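Long-range contact in Ral guanine nucleotide dissociation stimulator-like 2 (PDB 4JGW), which probably acts as a guanine nucleotide exchange factor for small G proteins and associates with GTP-bound Rap1A and H-Ras in vitro: residues S191-L199 and Q449-L457. Numbering follows the deposited sequence.
Sequences SPADPTDVL and QWLQGLQPL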
ATOM      1  N   SER A 191      -0.586 -33.791 -11.164  1.00 48.22           N
ATOM      2  CA  SER A 191       0.766 -33.512 -11.654  1.00 47.84           C
ATOM      3  C   SER A 191       0.975 -32.015 -11.922  1.00 47.39           C
ATOM      4  O   SER A 191       0.004 -31.290 -12.154  1.00 47.53           O
ATOM      5  CB  SER A 191       1.039 -34.323 -12.925  1.00 47.95           C
ATOM      6  OG  SER A 191       0.151 -33.953 -13.967  1.00 48.24           O
ATOM      7  N   PRO A 192       2.242 -31.546 -11.886  1.00 46.80           N
ATOM      8  CA  PRO A 192       2.554 -30.143 -12.179  1.00 46.20           C
ATOM      9  C   PRO A 192       2.029 -29.691 -13.542  1.00 45.56           C
ATOM     10  O   PRO A 192       2.150 -30.422 -14.530  1.00 45.47           O
ATOM     11  CB  PRO A 192       4.092 -30.111 -12.166  1.00 46.28           C
ATOM     12  CG  PRO A 192       4.524 -31.544 -12.243  1.00 46.51           C
ATOM     13  CD  PRO A 192       3.458 -32.299 -11.531  1.00 46.80           C
ATOM     14  N   ALA A 193       1.450 -28.493 -13.577  1.00 44.69           N
ATOM     15  CA  ALA A 193       0.865 -27.945 -14.799  1.00 43.75           C
ATOM     16  C   ALA A 193       1.930 -27.644 -15.848  1.00 43.07           C
ATOM     17  O   ALA A 193       3.039 -27.223 -15.516  1.00 42.96           O
ATOM     18  CB  ALA A 193       0.062 -26.691 -14.485  1.00 43.84           C
ATOM     19  N   ASP A 194       1.582 -27.884 -17.109  1.00 42.17           N
ATOM     20  CA  ASP A 194       2.433 -27.539 -18.239  1.00 41.30           C
ATOM     21  C   ASP A 194       2.450 -26.014 -18.370  1.00 40.58           C
ATOM     22  O   ASP A 194       1.409 -25.405 -18.621  1.00 40.44           O
ATOM     23  CB  ASP A 194       1.901 -28.200 -19.521  1.00 41.35           C
ATOM     24  CG  ASP A 194       2.814 -27.997 -20.732  1.00 41.57           C
ATOM     25  OD1 ASP A 194       3.689 -27.103 -20.717  1.00 41.80           O
ATOM     26  OD2 ASP A 194       2.642 -28.740 -21.722  1.00 41.80           O
ATOM     27  N   PRO A 195       3.631 -25.393 -18.183  1.00 39.85           N
ATOM     28  CA  PRO A 195       3.731 -23.936 -18.277  1.00 39.24           C
ATOM     29  C   PRO A 195       3.387 -23.402 -19.670  1.00 38.62           C
ATOM     30  O   PRO A 195       2.869 -22.289 -19.787  1.00 38.55           O
ATOM     31  CB  PRO A 195       5.200 -23.656 -17.930  1.00 39.29           C
ATOM     32  CG  PRO A 195       5.913 -24.942 -18.181  1.00 39.53           C
ATOM     33  CD  PRO A 195       4.928 -26.012 -17.845  1.00 39.83           C
ATOM     34  N   THR A 196       3.650 -24.201 -20.706  1.00 37.85           N
ATOM     35  CA  THR A 196       3.358 -23.814 -22.091  1.00 37.11           C
ATOM     36  C   THR A 196       1.854 -23.826 -22.423  1.00 36.62           C
ATOM     37  O   THR A 196       1.456 -23.423 -23.516  1.00 36.57           O
ATOM     38  CB  THR A 196       4.138 -24.680 -23.127  1.00 37.17           C
ATOM     39  OG1 THR A 196       3.590 -26.002 -23.180  1.00 36.92           O
ATOM     40  CG2 THR A 196       5.624 -24.758 -22.778  1.00 37.17           C
ATOM     41  N   ASP A 197       1.031 -24.279 -21.476  1.00 36.02           N
ATOM     42  CA  ASP A 197      -0.426 -24.294 -21.641  1.00 35.59           C
ATOM     43  C   ASP A 197      -1.069 -22.909 -21.569  1.00 35.14           C
ATOM     44  O   ASP A 197      -2.287 -22.779 -21.697  1.00 35.03           O
ATOM     45  CB  ASP A 197      -1.090 -25.231 -20.624  1.00 35.67           C
ATOM     46  CG  ASP A 197      -1.159 -26.673 -21.105  1.00 35.84           C
ATOM     47  OD1 ASP A 197      -0.873 -26.940 -22.293  1.00 35.77           O
ATOM     48  OD2 ASP A 197      -1.512 -27.545 -20.283  1.00 36.39           O
ATOM     49  N   VAL A 198      -0.246 -21.880 -21.362  1.00 34.55           N
ATOM     50  CA  VAL A 198      -0.696 -20.489 -21.458  1.00 33.90           C
ATOM     51  C   VAL A 198      -1.348 -20.239 -22.827  1.00 33.57           C
ATOM     52  O   VAL A 198      -2.247 -19.404 -22.953  1.00 33.42           O
ATOM     53  CB  VAL A 198       0.467 -19.483 -21.186  1.00 33.79           C
ATOM     54  CG1 VAL A 198       1.571 -19.604 -22.233  1.00 33.52           C
ATOM     55  CG2 VAL A 198      -0.050 -18.050 -21.105  1.00 33.56           C
ATOM     56  N   LEU A 199      -0.900 -20.999 -23.828  1.00 33.18           N
ATOM     57  CA  LEU A 199      -1.407 -20.922 -25.200  1.00 32.95           C
ATOM     58  C   LEU A 199      -2.846 -21.418 -25.339  1.00 32.74           C
ATOM     59  O   LEU A 199      -3.555 -21.016 -26.259  1.00 32.97           O
ATOM     60  CB  LEU A 199      -0.499 -21.723 -26.143  1.00 32.97           C
ATOM     61  CG  LEU A 199       0.953 -21.276 -26.352  1.00 32.84           C
ATOM     62  CD1 LEU A 199       1.735 -22.345 -27.096  1.00 32.60           C
ATOM     63  CD2 LEU A 199       1.040 -19.938 -27.089  1.00 32.77           C
ATOM     64  N   GLN A 449      -6.853 -23.165 -11.815  1.00 44.06           N
ATOM     65  CA  GLN A 449      -6.243 -24.472 -11.557  1.00 44.17           C
ATOM     66  C   GLN A 449      -4.878 -24.608 -12.240  1.00 43.99           C
ATOM     67  O   GLN A 449      -3.947 -25.176 -11.665  1.00 44.02           O
ATOM     68  CB  GLN A 449      -7.179 -25.612 -11.982  1.00 44.26           C
ATOM     69  CG  GLN A 449      -6.729 -27.000 -11.520  1.00 44.87           C
ATOM     70  CD  GLN A 449      -7.777 -28.080 -11.743  1.00 45.51           C
ATOM     71  OE1 GLN A 449      -8.447 -28.116 -12.778  1.00 45.84           O
ATOM     72  NE2 GLN A 449      -7.916 -28.973 -10.768  1.00 45.59           N
ATOM     73  N   TRP A 450      -4.768 -24.081 -13.459  1.00 43.81           N
ATOM     74  CA  TRP A 450      -3.500 -24.062 -14.189  1.00 43.71           C
ATOM     75  C   TRP A 450      -2.453 -23.194 -13.483  1.00 43.91           C
ATOM     76  O   TRP A 450      -1.297 -23.601 -13.343  1.00 43.92           O
ATOM     77  CB  TRP A 450      -3.709 -23.595 -15.635  1.00 43.47           C
ATOM     78  CG  TRP A 450      -2.425 -23.335 -16.377  1.00 42.80           C
ATOM     79  CD1 TRP A 450      -1.567 -24.267 -16.886  1.00 42.27           C
ATOM     80  CD2 TRP A 450      -1.856 -22.054 -16.688  1.00 42.09           C
ATOM     81  NE1 TRP A 450      -0.500 -23.649 -17.494  1.00 41.78           N
ATOM     82  CE2 TRP A 450      -0.650 -22.292 -17.385  1.00 41.81           C
ATOM     83  CE3 TRP A 450      -2.246 -20.730 -16.440  1.00 41.43           C
ATOM     84  CZ2 TRP A 450       0.169 -21.254 -17.843  1.00 41.37           C
ATOM     85  CZ3 TRP A 450      -1.431 -19.698 -16.896  1.00 41.28           C
ATOM     86  CH2 TRP A 450      -0.237 -19.968 -17.589  1.00 41.24           C
ATOM     87  N   LEU A 451      -2.869 -22.008 -13.038  1.00 44.13           N
ATOM     88  CA  LEU A 451      -1.996 -21.089 -12.303  1.00 44.44           C
ATOM     89  C   LEU A 451      -1.477 -21.686 -10.994  1.00 44.73           C
ATOM     90  O   LEU A 451      -0.335 -21.442 -10.606  1.00 44.65           O
ATOM     91  CB  LEU A 451      -2.716 -19.764 -12.029  1.00 44.33           C
ATOM     92  CG  LEU A 451      -2.888 -18.794 -13.201  1.00 44.20           C
ATOM     93  CD1 LEU A 451      -4.005 -17.804 -12.915  1.00 44.18           C
ATOM     94  CD2 LEU A 451      -1.584 -18.066 -13.515  1.00 44.15           C
ATOM     95  N   GLN A 452      -2.325 -22.472 -10.331  1.00 45.22           N
ATOM     96  CA  GLN A 452      -1.980 -23.139  -9.074  1.00 45.67           C
ATOM     97  C   GLN A 452      -0.987 -24.289  -9.266  1.00 45.87           C
ATOM     98  O   GLN A 452      -0.180 -24.575  -8.379  1.00 45.89           O
ATOM     99  CB  GLN A 452      -3.248 -23.650  -8.384  1.00 45.77           C
ATOM    100  CG  GLN A 452      -4.125 -22.551  -7.787  1.00 46.37           C
ATOM    101  CD  GLN A 452      -5.584 -22.961  -7.623  1.00 47.29           C
ATOM    102  OE1 GLN A 452      -6.014 -24.008  -8.113  1.00 47.89           O
ATOM    103  NE2 GLN A 452      -6.355 -22.125  -6.932  1.00 47.30           N
ATOM    104  N   GLY A 453      -1.051 -24.942 -10.425  1.00 46.14           N
ATOM    105  CA  GLY A 453      -0.180 -26.078 -10.729  1.00 46.48           C
ATOM    106  C   GLY A 453       1.199 -25.686 -11.234  1.00 46.71           C
ATOM    107  O   GLY A 453       2.081 -26.537 -11.373  1.00 46.73           O
ATOM    108  N   LEU A 454       1.375 -24.396 -11.511  1.00 46.94           N
ATOM    109  CA  LEU A 454       2.637 -23.855 -12.009  1.00 47.19           C
ATOM    110  C   LEU A 454       3.753 -23.933 -10.973  1.00 47.39           C
ATOM    111  O   LEU A 454       3.583 -23.513  -9.827  1.00 47.45           O
ATOM    112  CB  LEU A 454       2.445 -22.405 -12.474  1.00 47.16           C
ATOM    113  CG  LEU A 454       2.280 -22.070 -13.964  1.00 47.01           C
ATOM    114  CD1 LEU A 454       1.723 -23.220 -14.801  1.00 47.46           C
ATOM    115  CD2 LEU A 454       1.418 -20.827 -14.123  1.00 47.17           C
ATOM    116  N   GLN A 455       4.890 -24.481 -11.392  1.00 47.60           N
ATOM    117  CA  GLN A 455       6.076 -24.569 -10.548  1.00 47.77           C
ATOM    118  C   GLN A 455       7.210 -23.767 -11.189  1.00 47.74           C
ATOM    119  O   GLN A 455       7.975 -24.300 -11.999  1.00 47.68           O
ATOM    120  CB  GLN A 455       6.476 -26.032 -10.318  1.00 47.80           C
ATOM    121  CG  GLN A 455       5.471 -26.820  -9.473  1.00 48.37           C
ATOM    122  CD  GLN A 455       5.735 -28.323  -9.443  1.00 49.02           C
ATOM    123  OE1 GLN A 455       4.896 -29.096  -8.980  1.00 49.30           O
ATOM    124  NE2 GLN A 455       6.897 -28.740  -9.939  1.00 49.23           N
ATOM    125  N   PRO A 456       7.310 -22.473 -10.830  1.00 47.77           N
ATOM    126  CA  PRO A 456       8.236 -21.524 -11.452  1.00 47.89           C
ATOM    127  C   PRO A 456       9.705 -21.850 -11.194  1.00 47.97           C
ATOM    128  O   PRO A 456      10.050 -22.384 -10.139  1.00 47.94           O
ATOM    129  CB  PRO A 456       7.866 -20.193 -10.791  1.00 47.93           C
ATOM    130  CG  PRO A 456       7.276 -20.574  -9.480  1.00 47.89           C
ATOM    131  CD  PRO A 456       6.541 -21.850  -9.737  1.00 47.75           C
ATOM    132  N   LEU A 457      10.553 -21.523 -12.164  1.00 48.12           N
ATOM    133  CA  LEU A 457      11.990 -21.755 -12.061  1.00 48.27           C
ATOM    134  C   LEU A 457      12.656 -20.702 -11.186  1.00 48.40           C
ATOM    135  O   LEU A 457      12.226 -19.545 -11.146  1.00 48.35           O
ATOM    136  CB  LEU A 457      12.642 -21.739 -13.448  1.00 48.22           C
ATOM    137  CG  LEU A 457      11.999 -22.505 -14.609  1.00 48.25           C
ATOM    138  CD1 LEU A 457      12.683 -22.127 -15.911  1.00 48.42           C
ATOM    139  CD2 LEU A 457      12.042 -24.009 -14.389  1.00 48.21           C
TER
HETATM  140  O   HOH W   1       5.067 -25.869 -13.791  1.00 35.85           O
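W450 points its indole edge at the carbonyl oxygens of D194 and P195, where the 3-10 segment 195-199 begins. A chi1 of 171° swings the ring away from its own backbone N, and NE1 donates to D194 O (2.8 Å) in a nearly straight bond lying in the indole plane. D197 N reaches the same D194 O from the opposite face of the carbonyl plane, so two donors grip this oxygen and the indole is tied to the first 3-10 turn. CZ2 approaches P195 O, while V198 sets its CB 3.7 Å from W450 CH2, its side chain also meeting L290 and W294 of helix 284-303. Helix 445-453 belongs to the Ras-GEF (CDC25-homology) region, and the loop leading to helix 203-219 packs against it here. G453 O accepts a hydrogen bond from A193 N (3.0 Å), the donor standing well above the carbonyl plane, and A193 CB lies 3.6 Å from W450 O. L454 then lays CD1 over one indole face, near the rim, and touches A193 CB at 3.9 Å. Beyond it, a water accepts from Q455 N and donates to A193 O. The extended Q455 side chain brings OE1 to P192 CB (3.4 Å), while its NE2 bonds to S269 O.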